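Local coordinates for protein probable polyketide synthase 1 (PDB 2H84) that probably acts as a hybrid polyketide synthase, of which this C-terminal type III domain carries out iterative polyketide extension and cyclization, yielding acylpyrones in vitro, at residues Asn12-Gly20 / Glu223-Cys231; Ser163-Lys172 / Ala211-Pro219. All coordinates share one frame; numbering follows the deposited sequence.

Contact 1: Asn12-Gly20 / Glu223-Cys231; sequences NNSFVLGIG and ETPLYEVMC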
# COMPACT_ATOMS: atom_id res chain seq x y z
N ASN A 12 20.32 -1.82 19.11
CA ASN A 12 20.89 -1.98 17.82
C ASN A 12 20.01 -1.78 16.64
O ASN A 12 18.90 -1.31 16.81
CB ASN A 12 21.43 -3.29 17.80
CG ASN A 12 22.72 -3.22 17.40
OD1 ASN A 12 23.01 -2.75 16.30
ND2 ASN A 12 23.59 -3.59 18.27
N ASN A 13 20.52 -2.11 15.45
CA ASN A 13 19.73 -1.94 14.24
C ASN A 13 19.50 -3.18 13.39
O ASN A 13 20.16 -4.21 13.56
CB ASN A 13 20.24 -0.74 13.38
CG ASN A 13 21.71 -0.76 13.14
OD1 ASN A 13 22.34 0.17 12.65
ND2 ASN A 13 22.28 -1.85 13.50
N SER A 14 18.52 -3.06 12.51
CA SER A 14 18.07 -4.11 11.60
C SER A 14 19.11 -4.79 10.69
O SER A 14 20.11 -4.19 10.32
CB SER A 14 16.94 -3.53 10.75
OG SER A 14 16.59 -4.40 9.70
N PHE A 15 18.84 -6.04 10.33
CA PHE A 15 19.72 -6.83 9.46
C PHE A 15 18.92 -7.61 8.44
O PHE A 15 17.85 -8.12 8.76
CB PHE A 15 20.53 -7.85 10.26
CG PHE A 15 21.68 -7.28 11.02
CD1 PHE A 15 21.47 -6.60 12.22
CD2 PHE A 15 22.97 -7.42 10.53
CE1 PHE A 15 22.55 -6.07 12.93
CE2 PHE A 15 24.05 -6.90 11.23
CZ PHE A 15 23.83 -6.22 12.43
N VAL A 16 19.42 -7.72 7.22
CA VAL A 16 18.74 -8.49 6.19
C VAL A 16 19.24 -9.91 6.46
O VAL A 16 20.42 -10.19 6.26
CB VAL A 16 19.20 -8.07 4.80
CG1 VAL A 16 18.58 -8.83 3.81
CG2 VAL A 16 18.81 -6.76 4.50
N LEU A 17 18.35 -10.80 6.91
CA LEU A 17 18.73 -12.17 7.25
C LEU A 17 18.57 -13.24 6.16
O LEU A 17 18.94 -14.40 6.37
CB LEU A 17 17.96 -12.59 8.50
CG LEU A 17 18.08 -11.62 9.68
CD1 LEU A 17 17.14 -12.04 10.79
CD2 LEU A 17 19.51 -11.57 10.17
N GLY A 18 18.04 -12.86 5.01
CA GLY A 18 17.88 -13.81 3.93
C GLY A 18 17.22 -13.19 2.72
O GLY A 18 16.41 -12.28 2.86
N ILE A 19 17.55 -13.68 1.53
CA ILE A 19 16.96 -13.16 0.30
C ILE A 19 16.66 -14.28 -0.68
O ILE A 19 17.36 -15.29 -0.74
CB ILE A 19 17.91 -12.20 -0.41
CG1 ILE A 19 18.47 -11.18 0.57
CG2 ILE A 19 17.16 -11.51 -1.54
CD1 ILE A 19 19.63 -10.39 0.00
N GLY A 20 15.61 -14.09 -1.47
CA GLY A 20 15.26 -15.10 -2.45
C GLY A 20 14.58 -14.42 -3.61
O GLY A 20 13.84 -13.45 -3.43
N GLU A 223 21.00 -17.73 12.80
CA GLU A 223 20.81 -16.83 11.68
C GLU A 223 22.16 -16.33 11.20
O GLU A 223 23.05 -16.03 12.00
CB GLU A 223 19.95 -15.64 12.08
CG GLU A 223 18.60 -16.03 12.62
CD GLU A 223 17.72 -14.83 12.86
OE1 GLU A 223 18.22 -13.87 13.48
OE2 GLU A 223 16.55 -14.84 12.45
N THR A 224 22.31 -16.23 9.88
CA THR A 224 23.55 -15.77 9.29
C THR A 224 23.28 -14.51 8.46
O THR A 224 22.96 -14.58 7.27
CB THR A 224 24.19 -16.90 8.45
OG1 THR A 224 24.59 -16.40 7.17
CG2 THR A 224 23.20 -18.05 8.26
N PRO A 225 23.40 -13.33 9.09
CA PRO A 225 23.19 -12.00 8.51
C PRO A 225 23.87 -11.76 7.17
O PRO A 225 24.98 -12.24 6.93
CB PRO A 225 23.71 -11.07 9.59
CG PRO A 225 23.38 -11.80 10.83
CD PRO A 225 23.80 -13.21 10.50
N LEU A 226 23.19 -11.01 6.30
CA LEU A 226 23.70 -10.70 4.97
C LEU A 226 24.13 -9.24 4.84
O LEU A 226 25.20 -8.95 4.30
CB LEU A 226 22.63 -11.03 3.92
CG LEU A 226 22.26 -12.50 3.79
CD1 LEU A 226 21.02 -12.67 2.92
CD2 LEU A 226 23.43 -13.26 3.21
N TYR A 227 23.30 -8.32 5.33
CA TYR A 227 23.60 -6.89 5.26
C TYR A 227 23.14 -6.22 6.53
O TYR A 227 22.10 -6.57 7.08
CB TYR A 227 22.87 -6.20 4.10
CG TYR A 227 23.25 -6.65 2.71
CD1 TYR A 227 22.60 -7.71 2.09
CD2 TYR A 227 24.26 -5.99 2.00
CE1 TYR A 227 22.93 -8.11 0.80
CE2 TYR A 227 24.61 -6.38 0.71
CZ TYR A 227 23.94 -7.43 0.11
OH TYR A 227 24.26 -7.77 -1.18
N GLU A 228 23.91 -5.24 6.99
CA GLU A 228 23.52 -4.51 8.18
C GLU A 228 22.97 -3.18 7.70
O GLU A 228 23.73 -2.32 7.26
CB GLU A 228 24.69 -4.25 9.11
CG GLU A 228 24.25 -3.60 10.42
CD GLU A 228 25.41 -3.16 11.29
OE1 GLU A 228 26.47 -3.84 11.27
OE2 GLU A 228 25.25 -2.14 12.01
N VAL A 229 21.66 -3.01 7.77
CA VAL A 229 21.06 -1.76 7.33
C VAL A 229 21.20 -0.70 8.42
O VAL A 229 20.41 -0.61 9.35
CB VAL A 229 19.59 -2.00 6.90
CG1 VAL A 229 18.89 -2.78 7.84
CG2 VAL A 229 18.89 -0.80 6.84
N MET A 230 22.25 0.11 8.27
CA MET A 230 22.56 1.15 9.24
C MET A 230 21.57 2.29 9.23
O MET A 230 21.12 2.74 10.28
CB MET A 230 23.97 1.65 8.96
CG MET A 230 24.97 0.51 8.95
SD MET A 230 26.59 1.02 8.43
CE MET A 230 26.99 2.24 9.64
N CYS A 231 21.23 2.78 8.05
CA CYS A 231 20.25 3.85 7.94
C CYS A 231 19.76 3.96 6.51
O CYS A 231 20.40 3.47 5.58
CB CYS A 231 20.83 5.18 8.43
SG CYS A 231 22.17 5.81 7.45
O HOH W 1 18.13 -0.40 10.68
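Phe15 and Val16 pair with Glu228 and Tyr227 in an antiparallel strand contact, a mostly buried pairing in the central sheet of the thiolase-fold domain, near the N-terminal end of the chain, where strand 15-22 lies between 209-216 and 227-236. The pairing puts Phe15 and Glu228 on one face of the sheet and Val16 and Tyr227 on the other. Val16 N donates to Tyr227 O at 2.9 Å, and Leu226 N returns a bond of the same length to Val16 O. Two residues, Leu226 and Tyr227, stand opposite the single Val16, a classic beta bulge. Toward Ser14 the pairing slackens: Val229 N reaches Ser14 O only weakly, and a water that donates to Val229 O at 2.6 Å makes a weak link to Ser14 N.

On the first face, Glu228 has CG anti to its backbone N (chi1 -174°), and the extended chain runs beside Phe15 in the same direction. Its CG lies over one face of the ring, 3.3 Å from Phe15 CZ, while OE2 takes a weak bond from Asn13 ND2 across amide and carboxylate planes turned 66° apart. Pro225 CB meets Phe15 CD2 at 3.8 Å. The other face is more apolar: Val16 lies alongside Tyr227, and Ile19 CD1 touches the edge of the tyrosine ring, 4.1 Å from CE1. The Tyr227 hydroxyl bonds to the carbonyl of Met341. Farther along, Leu17 CD1 packs on the carboxylate of Glu223. The chemistry implies a division of labour: backbone bonds fix the central register, aliphatic carbon lines the Tyr227 side, and the acids differ, Glu223 held by a salt bridge to Arg178, Glu228 only weakly by Asn13.

Contact 2: Ser163-Lys172 / Ala211-Pro219; sequences SLRTAASLAK and AAYIIGCNP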
# COMPACT_ATOMS: atom_id res chain seq x y z
N SER A 163 10.13 -0.50 1.16
CA SER A 163 9.86 -1.60 2.07
C SER A 163 11.04 -1.84 3.01
O SER A 163 10.84 -1.97 4.22
CB SER A 163 9.56 -2.88 1.28
OG SER A 163 10.60 -3.19 0.37
N LEU A 164 12.26 -1.87 2.47
CA LEU A 164 13.44 -2.08 3.31
C LEU A 164 13.40 -1.04 4.42
O LEU A 164 13.56 -1.35 5.60
CB LEU A 164 14.73 -1.90 2.51
CG LEU A 164 15.86 -2.84 2.89
CD1 LEU A 164 17.16 -2.36 2.26
CD2 LEU A 164 16.03 -2.88 4.39
N ARG A 165 13.17 0.20 4.02
CA ARG A 165 13.10 1.32 4.96
C ARG A 165 12.03 1.07 6.02
O ARG A 165 12.32 1.09 7.22
CB ARG A 165 12.81 2.62 4.19
CG ARG A 165 12.71 3.86 5.06
CD ARG A 165 12.84 5.14 4.24
NE ARG A 165 11.90 5.18 3.12
CZ ARG A 165 10.59 5.35 3.24
NH1 ARG A 165 10.02 5.50 4.43
NH2 ARG A 165 9.83 5.35 2.16
N THR A 166 10.80 0.82 5.58
CA THR A 166 9.71 0.58 6.52
C THR A 166 9.92 -0.68 7.34
O THR A 166 9.81 -0.64 8.56
CB THR A 166 8.37 0.50 5.79
OG1 THR A 166 8.30 1.55 4.83
CG2 THR A 166 7.21 0.72 6.73
N ALA A 167 10.22 -1.79 6.68
CA ALA A 167 10.43 -3.04 7.41
C ALA A 167 11.57 -2.89 8.42
O ALA A 167 11.65 -3.64 9.39
CB ALA A 167 10.71 -4.22 6.42
N ALA A 168 12.43 -1.90 8.22
CA ALA A 168 13.54 -1.70 9.14
C ALA A 168 13.01 -1.19 10.47
O ALA A 168 13.25 -1.79 11.51
CB ALA A 168 14.52 -0.70 8.57
N SER A 169 12.26 -0.09 10.42
CA SER A 169 11.68 0.49 11.62
C SER A 169 10.83 -0.56 12.32
O SER A 169 10.86 -0.69 13.55
CB SER A 169 10.80 1.69 11.28
OG SER A 169 11.54 2.75 10.69
N LEU A 170 10.06 -1.30 11.52
CA LEU A 170 9.20 -2.36 12.02
C LEU A 170 10.07 -3.31 12.84
O LEU A 170 9.75 -3.67 13.98
CB LEU A 170 8.55 -3.09 10.83
CG LEU A 170 7.04 -2.99 10.70
CD1 LEU A 170 6.56 -1.57 11.00
CD2 LEU A 170 6.63 -3.39 9.29
N ALA A 171 11.19 -3.71 12.25
CA ALA A 171 12.12 -4.60 12.91
C ALA A 171 12.64 -3.99 14.22
O ALA A 171 12.95 -4.72 15.17
CB ALA A 171 13.29 -4.91 11.97
N LYS A 172 12.74 -2.67 14.26
CA LYS A 172 13.27 -1.99 15.43
C LYS A 172 12.22 -1.68 16.50
O LYS A 172 12.52 -1.03 17.50
CB LYS A 172 14.01 -0.71 15.01
CG LYS A 172 15.25 -0.99 14.16
CD LYS A 172 15.95 0.28 13.76
CE LYS A 172 17.09 0.62 14.65
NZ LYS A 172 17.64 1.98 14.45
N ALA A 211 10.96 -10.74 -5.62
CA ALA A 211 12.08 -10.89 -4.70
C ALA A 211 11.59 -10.75 -3.27
O ALA A 211 10.79 -9.86 -2.97
CB ALA A 211 13.12 -9.82 -4.99
N ALA A 212 12.05 -11.62 -2.39
CA ALA A 212 11.64 -11.55 -0.99
C ALA A 212 12.85 -11.59 -0.06
O ALA A 212 13.91 -12.11 -0.43
CB ALA A 212 10.68 -12.68 -0.66
N TYR A 213 12.70 -11.04 1.14
CA TYR A 213 13.79 -11.06 2.11
C TYR A 213 13.27 -11.05 3.55
O TYR A 213 12.16 -10.59 3.82
CB TYR A 213 14.74 -9.88 1.85
CG TYR A 213 14.10 -8.52 1.98
CD1 TYR A 213 14.06 -7.86 3.22
CD2 TYR A 213 13.51 -7.89 0.89
CE1 TYR A 213 13.44 -6.62 3.36
CE2 TYR A 213 12.89 -6.65 1.02
CZ TYR A 213 12.86 -6.02 2.26
OH TYR A 213 12.24 -4.80 2.40
N ILE A 214 14.05 -11.62 4.47
CA ILE A 214 13.68 -11.64 5.88
C ILE A 214 14.54 -10.57 6.56
O ILE A 214 15.72 -10.41 6.24
CB ILE A 214 14.02 -12.98 6.53
CG1 ILE A 214 13.43 -14.13 5.70
CG2 ILE A 214 13.50 -13.00 7.95
CD1 ILE A 214 11.92 -14.16 5.66
N ILE A 215 13.96 -9.83 7.50
CA ILE A 215 14.70 -8.77 8.17
C ILE A 215 14.34 -8.69 9.66
O ILE A 215 13.19 -8.90 10.03
CB ILE A 215 14.40 -7.42 7.50
CG1 ILE A 215 15.13 -6.29 8.21
CG2 ILE A 215 12.91 -7.16 7.49
CD1 ILE A 215 14.90 -4.96 7.56
N GLY A 216 15.32 -8.39 10.50
CA GLY A 216 15.06 -8.29 11.93
C GLY A 216 16.23 -7.72 12.71
O GLY A 216 17.30 -7.47 12.16
N CYS A 217 16.02 -7.49 14.01
CA CYS A 217 17.07 -6.94 14.86
C CYS A 217 17.66 -8.00 15.77
O CYS A 217 17.01 -9.00 16.06
CB CYS A 217 16.54 -5.80 15.71
SG CYS A 217 16.14 -4.31 14.78
N ASN A 218 18.88 -7.76 16.23
CA ASN A 218 19.53 -8.71 17.11
C ASN A 218 19.53 -10.08 16.47
O ASN A 218 18.67 -10.92 16.76
CB ASN A 218 18.80 -8.78 18.46
CG ASN A 218 18.68 -7.42 19.13
OD1 ASN A 218 19.68 -6.76 19.41
ND2 ASN A 218 17.45 -7.00 19.38
N PRO A 219 20.48 -10.33 15.57
CA PRO A 219 20.55 -11.63 14.91
C PRO A 219 20.56 -12.74 15.95
O PRO A 219 21.01 -12.55 17.08
CB PRO A 219 21.86 -11.55 14.13
CG PRO A 219 21.86 -10.12 13.70
CD PRO A 219 21.44 -9.39 14.97
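Tyr213, Ile215 and Gly216 of strand 209-216 pack beneath Leu164, Ala167 and Ala171 of helix 159-171, where small helix residues, Ala167 and Ala171, make room for the larger strand side chains. The two short axes approach to 7.6 Å at 39°. The tight part centres on Ile215: with chi1 178° and a trans chi2 its chain is stretched out, bringing CD1 within 4.0 Å of Leu164 CD2 and close to the backbone of Ala168, while the CG2 branch meets Ala167 CB at 3.8 Å. One turn on, Ala171 CB rests 3.8 Å from Gly216 CA, a close approach that suits a methyl group and a glycine.

At the Ser163 end of the helical segment Tyr213 crosses Leu164 at about a right angle, and its hydroxyl donates to Ser163 OG at 3.1 Å, with OG near the plane of the ring at its edge. The serine's own proton can go to the carbonyl of Gly160 or Ala159, shared or in turn, which joins the tyrosine to the preceding helical turn.

The solvent side lies at the other end. Cys217 is still buried against Ala171 and the start of the Lys172 chain, whose CG is 3.5 Å from Cys217 SG; that chain bends at chi3, beyond which it departs from the strand into solvent.

The helix follows Cys157, the predicted active-site residue, whose side chain is about 12 Å from that of Ser163. Strand 178-185 adjoins 209-216 and adds Ile179 beside Ala171 and Ile215, while Met341 of helix 335-345 touches Leu164. Helix 84-110 packs against Ala212 and Ile214, and Thr166 and Leu170 meet the second subunit.

In the fold
Both contacts are largely buried and share a sheet: strand 15-22 of contact 1 borders strand 209-216 of contact 2, and there Ile214 is matched by two residues, Leu17 and Gly18, in another classic bulge. Contact 2 is nested within the chain loop that contact 1 closes. Their chemistry follows their geometry. Contact 1 joins strands edge to edge and relies on main-chain hydrogen bonds, whereas contact 2 packs a helix on the sheet through side chains, with a single hydroxyl bond. Solvent reaches contact 1 at its Phe15-Glu228 side and contact 2 at Lys172. Contact 1 stays within its own chain, while the helix of contact 2 also reaches the dimer interface.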